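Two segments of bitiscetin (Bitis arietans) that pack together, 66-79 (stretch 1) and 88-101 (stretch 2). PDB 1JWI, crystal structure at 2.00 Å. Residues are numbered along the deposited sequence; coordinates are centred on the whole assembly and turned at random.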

# COMPACT_ATOMS: atom_id res chain seq x y z
N ALA A 66 0.77 -16.54 -2.04
CA ALA A 66 0.62 -17.36 -0.84
C ALA A 66 0.84 -16.51 0.41
O ALA A 66 1.85 -15.83 0.54
CB ALA A 66 1.61 -18.52 -0.87
N TRP A 67 -0.14 -16.54 1.32
CA TRP A 67 -0.07 -15.78 2.57
C TRP A 67 1.08 -16.15 3.49
O TRP A 67 1.39 -17.34 3.68
CB TRP A 67 -1.35 -15.97 3.39
CG TRP A 67 -2.60 -15.37 2.83
CD1 TRP A 67 -3.81 -15.98 2.69
CD2 TRP A 67 -2.78 -14.01 2.40
NE1 TRP A 67 -4.74 -15.08 2.20
CE2 TRP A 67 -4.13 -13.87 2.02
CE3 TRP A 67 -1.93 -12.90 2.31
CZ2 TRP A 67 -4.65 -12.66 1.55
CZ3 TRP A 67 -2.45 -11.70 1.84
CH2 TRP A 67 -3.80 -11.59 1.46
N ILE A 68 1.72 -15.13 4.06
CA ILE A 68 2.76 -15.33 5.07
C ILE A 68 2.28 -14.47 6.25
O ILE A 68 1.34 -13.69 6.09
CB ILE A 68 4.19 -14.89 4.61
CG1 ILE A 68 4.19 -13.46 4.07
CG2 ILE A 68 4.73 -15.89 3.60
CD1 ILE A 68 5.61 -12.97 3.75
N GLY A 69 2.91 -14.60 7.40
CA GLY A 69 2.45 -13.88 8.58
C GLY A 69 2.69 -12.40 8.80
O GLY A 69 2.59 -11.94 9.93
N LEU A 70 2.99 -11.65 7.75
CA LEU A 70 3.26 -10.23 7.90
C LEU A 70 2.05 -9.35 7.61
O LEU A 70 1.33 -9.58 6.64
CB LEU A 70 4.41 -9.84 6.96
CG LEU A 70 5.00 -8.45 7.15
CD1 LEU A 70 5.66 -8.35 8.52
CD2 LEU A 70 6.02 -8.20 6.04
N ARG A 71 1.82 -8.34 8.46
CA ARG A 71 0.70 -7.42 8.29
C ARG A 71 1.03 -5.98 8.70
O ARG A 71 1.79 -5.74 9.64
CB ARG A 71 -0.52 -7.88 9.09
CG ARG A 71 -1.77 -7.01 8.86
CD ARG A 71 -3.04 -7.59 9.48
NE ARG A 71 -3.04 -7.55 10.94
CZ ARG A 71 -4.07 -7.93 11.70
NH1 ARG A 71 -5.19 -8.37 11.15
NH2 ARG A 71 -3.98 -7.86 13.02
N ASP A 72 0.45 -5.02 7.97
CA ASP A 72 0.63 -3.60 8.28
C ASP A 72 -0.40 -3.31 9.37
O ASP A 72 -1.60 -3.29 9.11
CB ASP A 72 0.35 -2.75 7.03
CG ASP A 72 0.32 -1.25 7.33
OD1 ASP A 72 0.01 -0.46 6.41
OD2 ASP A 72 0.61 -0.85 8.48
N GLU A 73 0.07 -3.08 10.59
CA GLU A 73 -0.82 -2.83 11.72
C GLU A 73 -1.34 -1.41 11.91
O GLU A 73 -2.03 -1.14 12.90
CB GLU A 73 -0.14 -3.29 13.01
CG GLU A 73 -0.96 -4.25 13.84
CD GLU A 73 -1.22 -5.55 13.11
OE1 GLU A 73 -0.23 -6.23 12.73
OE2 GLU A 73 -2.40 -5.90 12.91
N SER A 74 -1.04 -0.49 11.00
CA SER A 74 -1.54 0.87 11.16
C SER A 74 -3.07 0.86 11.15
O SER A 74 -3.68 0.03 10.49
CB SER A 74 -0.97 1.81 10.08
OG SER A 74 -1.07 1.25 8.78
N LYS A 75 -3.69 1.78 11.88
CA LYS A 75 -5.15 1.80 11.95
C LYS A 75 -5.79 2.49 10.76
O LYS A 75 -6.98 2.31 10.50
CB LYS A 75 -5.62 2.45 13.25
CG LYS A 75 -5.23 3.91 13.40
CD LYS A 75 -5.83 4.53 14.67
CE LYS A 75 -7.34 4.77 14.54
NZ LYS A 75 -8.14 3.53 14.32
N THR A 76 -5.01 3.28 10.03
CA THR A 76 -5.50 3.99 8.85
C THR A 76 -5.61 3.03 7.65
O THR A 76 -5.11 1.91 7.71
CB THR A 76 -4.57 5.18 8.49
OG1 THR A 76 -3.20 4.79 8.68
CG2 THR A 76 -4.87 6.38 9.37
N GLN A 77 -6.27 3.47 6.58
CA GLN A 77 -6.43 2.64 5.39
C GLN A 77 -5.08 2.39 4.72
O GLN A 77 -4.81 1.29 4.24
CB GLN A 77 -7.40 3.30 4.41
CG GLN A 77 -8.86 3.22 4.87
CD GLN A 77 -9.80 4.05 4.00
OE1 GLN A 77 -9.58 4.23 2.81
NE2 GLN A 77 -10.88 4.53 4.61
N GLN A 78 -4.24 3.41 4.69
CA GLN A 78 -2.90 3.28 4.13
C GLN A 78 -1.93 3.66 5.25
O GLN A 78 -2.36 4.10 6.32
CB GLN A 78 -2.72 4.14 2.86
CG GLN A 78 -3.19 5.58 2.94
CD GLN A 78 -2.26 6.45 3.76
OE1 GLN A 78 -2.68 7.09 4.73
NE2 GLN A 78 -0.98 6.50 3.37
N CYS A 79 -0.64 3.51 5.00
CA CYS A 79 0.35 3.76 6.04
C CYS A 79 0.80 5.17 6.42
O CYS A 79 1.26 5.39 7.55
CB CYS A 79 1.56 2.89 5.72
SG CYS A 79 3.10 3.36 6.52
N SER A 88 -2.70 16.08 9.35
CA SER A 88 -2.90 14.69 9.72
C SER A 88 -3.84 13.98 8.76
O SER A 88 -4.73 14.60 8.17
CB SER A 88 -3.49 14.59 11.13
OG SER A 88 -2.67 15.26 12.08
N VAL A 89 -3.63 12.68 8.59
CA VAL A 89 -4.50 11.90 7.73
C VAL A 89 -5.64 11.41 8.62
O VAL A 89 -5.43 10.59 9.51
CB VAL A 89 -3.76 10.70 7.13
CG1 VAL A 89 -4.75 9.81 6.40
CG2 VAL A 89 -2.68 11.17 6.16
N VAL A 90 -6.83 11.96 8.41
CA VAL A 90 -7.99 11.55 9.19
C VAL A 90 -8.99 10.95 8.21
O VAL A 90 -9.37 9.78 8.32
CB VAL A 90 -8.64 12.75 9.93
CG1 VAL A 90 -9.88 12.27 10.69
CG2 VAL A 90 -7.63 13.37 10.89
N TYR A 91 -9.41 11.76 7.24
CA TYR A 91 -10.33 11.28 6.20
C TYR A 91 -9.50 10.48 5.19
O TYR A 91 -8.41 10.90 4.82
CB TYR A 91 -11.00 12.46 5.50
CG TYR A 91 -11.83 12.05 4.30
CD1 TYR A 91 -13.04 11.38 4.46
CD2 TYR A 91 -11.38 12.27 3.00
CE1 TYR A 91 -13.78 10.93 3.36
CE2 TYR A 91 -12.10 11.83 1.89
CZ TYR A 91 -13.29 11.15 2.08
OH TYR A 91 -14.00 10.68 0.98
N GLU A 92 -10.02 9.33 4.77
CA GLU A 92 -9.34 8.47 3.79
C GLU A 92 -10.35 7.84 2.84
O GLU A 92 -11.47 7.51 3.25
CB GLU A 92 -8.56 7.34 4.48
CG GLU A 92 -7.28 7.76 5.18
CD GLU A 92 -6.52 6.57 5.72
OE1 GLU A 92 -7.03 5.92 6.66
OE2 GLU A 92 -5.42 6.29 5.20
N ASN A 93 -9.97 7.65 1.59
CA ASN A 93 -10.87 7.06 0.60
C ASN A 93 -10.08 6.12 -0.30
O ASN A 93 -10.18 6.18 -1.53
CB ASN A 93 -11.52 8.17 -0.24
CG ASN A 93 -12.81 7.74 -0.91
OD1 ASN A 93 -13.32 8.43 -1.79
ND2 ASN A 93 -13.35 6.60 -0.48
N VAL A 94 -9.26 5.25 0.30
CA VAL A 94 -8.47 4.29 -0.47
C VAL A 94 -9.40 3.27 -1.12
O VAL A 94 -10.26 2.69 -0.45
CB VAL A 94 -7.44 3.57 0.44
CG1 VAL A 94 -6.74 2.46 -0.34
CG2 VAL A 94 -6.38 4.56 0.95
N ASP A 95 -9.24 3.07 -2.43
CA ASP A 95 -10.08 2.15 -3.20
C ASP A 95 -10.09 0.75 -2.59
O ASP A 95 -11.14 0.23 -2.22
CB ASP A 95 -9.60 2.07 -4.65
CG ASP A 95 -10.57 1.33 -5.55
OD1 ASP A 95 -10.12 0.80 -6.59
OD2 ASP A 95 -11.78 1.29 -5.23
N GLU A 96 -8.91 0.14 -2.49
CA GLU A 96 -8.80 -1.20 -1.91
C GLU A 96 -7.51 -1.27 -1.07
O GLU A 96 -6.42 -1.43 -1.62
CB GLU A 96 -8.77 -2.25 -3.02
CG GLU A 96 -9.09 -3.66 -2.55
CD GLU A 96 -9.02 -4.68 -3.67
OE1 GLU A 96 -9.53 -5.80 -3.49
OE2 GLU A 96 -8.43 -4.36 -4.73
N PRO A 97 -7.63 -1.12 0.26
CA PRO A 97 -6.45 -1.18 1.13
C PRO A 97 -5.75 -2.53 1.01
O PRO A 97 -6.40 -3.57 0.91
CB PRO A 97 -7.04 -0.96 2.52
CG PRO A 97 -8.23 -0.07 2.24
CD PRO A 97 -8.83 -0.74 1.02
N THR A 98 -4.42 -2.50 1.02
CA THR A 98 -3.62 -3.71 0.91
C THR A 98 -2.70 -3.74 2.14
O THR A 98 -1.61 -3.17 2.11
CB THR A 98 -2.77 -3.69 -0.39
OG1 THR A 98 -2.12 -2.41 -0.52
CG2 THR A 98 -3.66 -3.94 -1.61
N LYS A 99 -3.15 -4.39 3.21
CA LYS A 99 -2.37 -4.41 4.45
C LYS A 99 -1.78 -5.75 4.86
O LYS A 99 -1.06 -5.83 5.85
CB LYS A 99 -3.23 -3.84 5.58
CG LYS A 99 -3.80 -2.47 5.21
CD LYS A 99 -4.76 -1.92 6.24
CE LYS A 99 -4.04 -1.30 7.41
NZ LYS A 99 -5.02 -0.70 8.34
N CYS A 100 -2.07 -6.80 4.09
CA CYS A 100 -1.56 -8.14 4.37
C CYS A 100 -0.54 -8.51 3.30
O CYS A 100 -0.67 -8.12 2.13
CB CYS A 100 -2.71 -9.15 4.39
SG CYS A 100 -3.77 -8.99 5.86
N PHE A 101 0.47 -9.29 3.68
CA PHE A 101 1.52 -9.69 2.75
C PHE A 101 1.58 -11.17 2.40
O PHE A 101 1.23 -12.04 3.20
CB PHE A 101 2.89 -9.25 3.27
CG PHE A 101 3.07 -7.76 3.29
CD1 PHE A 101 2.48 -6.99 4.29
CD2 PHE A 101 3.81 -7.12 2.29
CE1 PHE A 101 2.63 -5.59 4.29
CE2 PHE A 101 3.96 -5.73 2.28
CZ PHE A 101 3.37 -4.96 3.28
O HOH W 1 -0.62 -0.78 3.93
O HOH W 2 -3.36 0.07 2.18
O HOH W 3 -10.12 5.34 7.50

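The contact divides into a short antiparallel pairing and a loop region where side chains do the work of strands. In the pairing, Phe101 N donates to Leu70 O (3.1 Å) and Asp72 N to Lys99 O (2.7 Å, nearly straight), flanking the non-hydrogen-bonded pair Arg71 and Cys100. Across the corner at Gly69, Ile68 N reaches Phe101 O at 3.2 Å, so both backbone polar atoms of Phe101 are used. Its side chain, chi1 m, lays one ring face under Leu70 CD2, while Arg71 CA and Asp72 N lie at the ring edge. Trp67 starts sideways, but with chi1 m its ring end comes nearer, bringing CZ3 to 3.6 Å from Cys100 CB.

Lys99 shows how a long side chain can bind a loop. It leaves its backbone sideways, and the sequence m, t, p, t carries NZ to two carbonyls, Ser74 O at 2.6 Å and Thr76 O at 2.7 Å. The p turn at chi3 bends an otherwise extended chain. Asp72, chi1 t, steadies the same loop from within: its OD2 accepts from Ser74 N (3.0 Å) and Ser74 OG (2.7 Å), the latter placed by a p rotamer. Its OD1 takes a water that also donates to Thr98 O.

Glu92 and Gln77 exchange roles. Glu92, pointing toward stretch 1 with chi1 m and chi2 t, presents its carboxylate to consecutive amides: OE1 accepts from Gln77 N (2.6 Å) and OE2 from Gln78 N (3.2 Å). Gln77, also m then t, reaches in return to the backbone of stretch 2, where its OE1 accepts from Val94 N at 2.7 Å and its NE2 makes a weak bond to Glu92 O at 3.3 Å. The rule is reciprocal: where strand pairing is absent, extended side chains satisfy the opposing backbone.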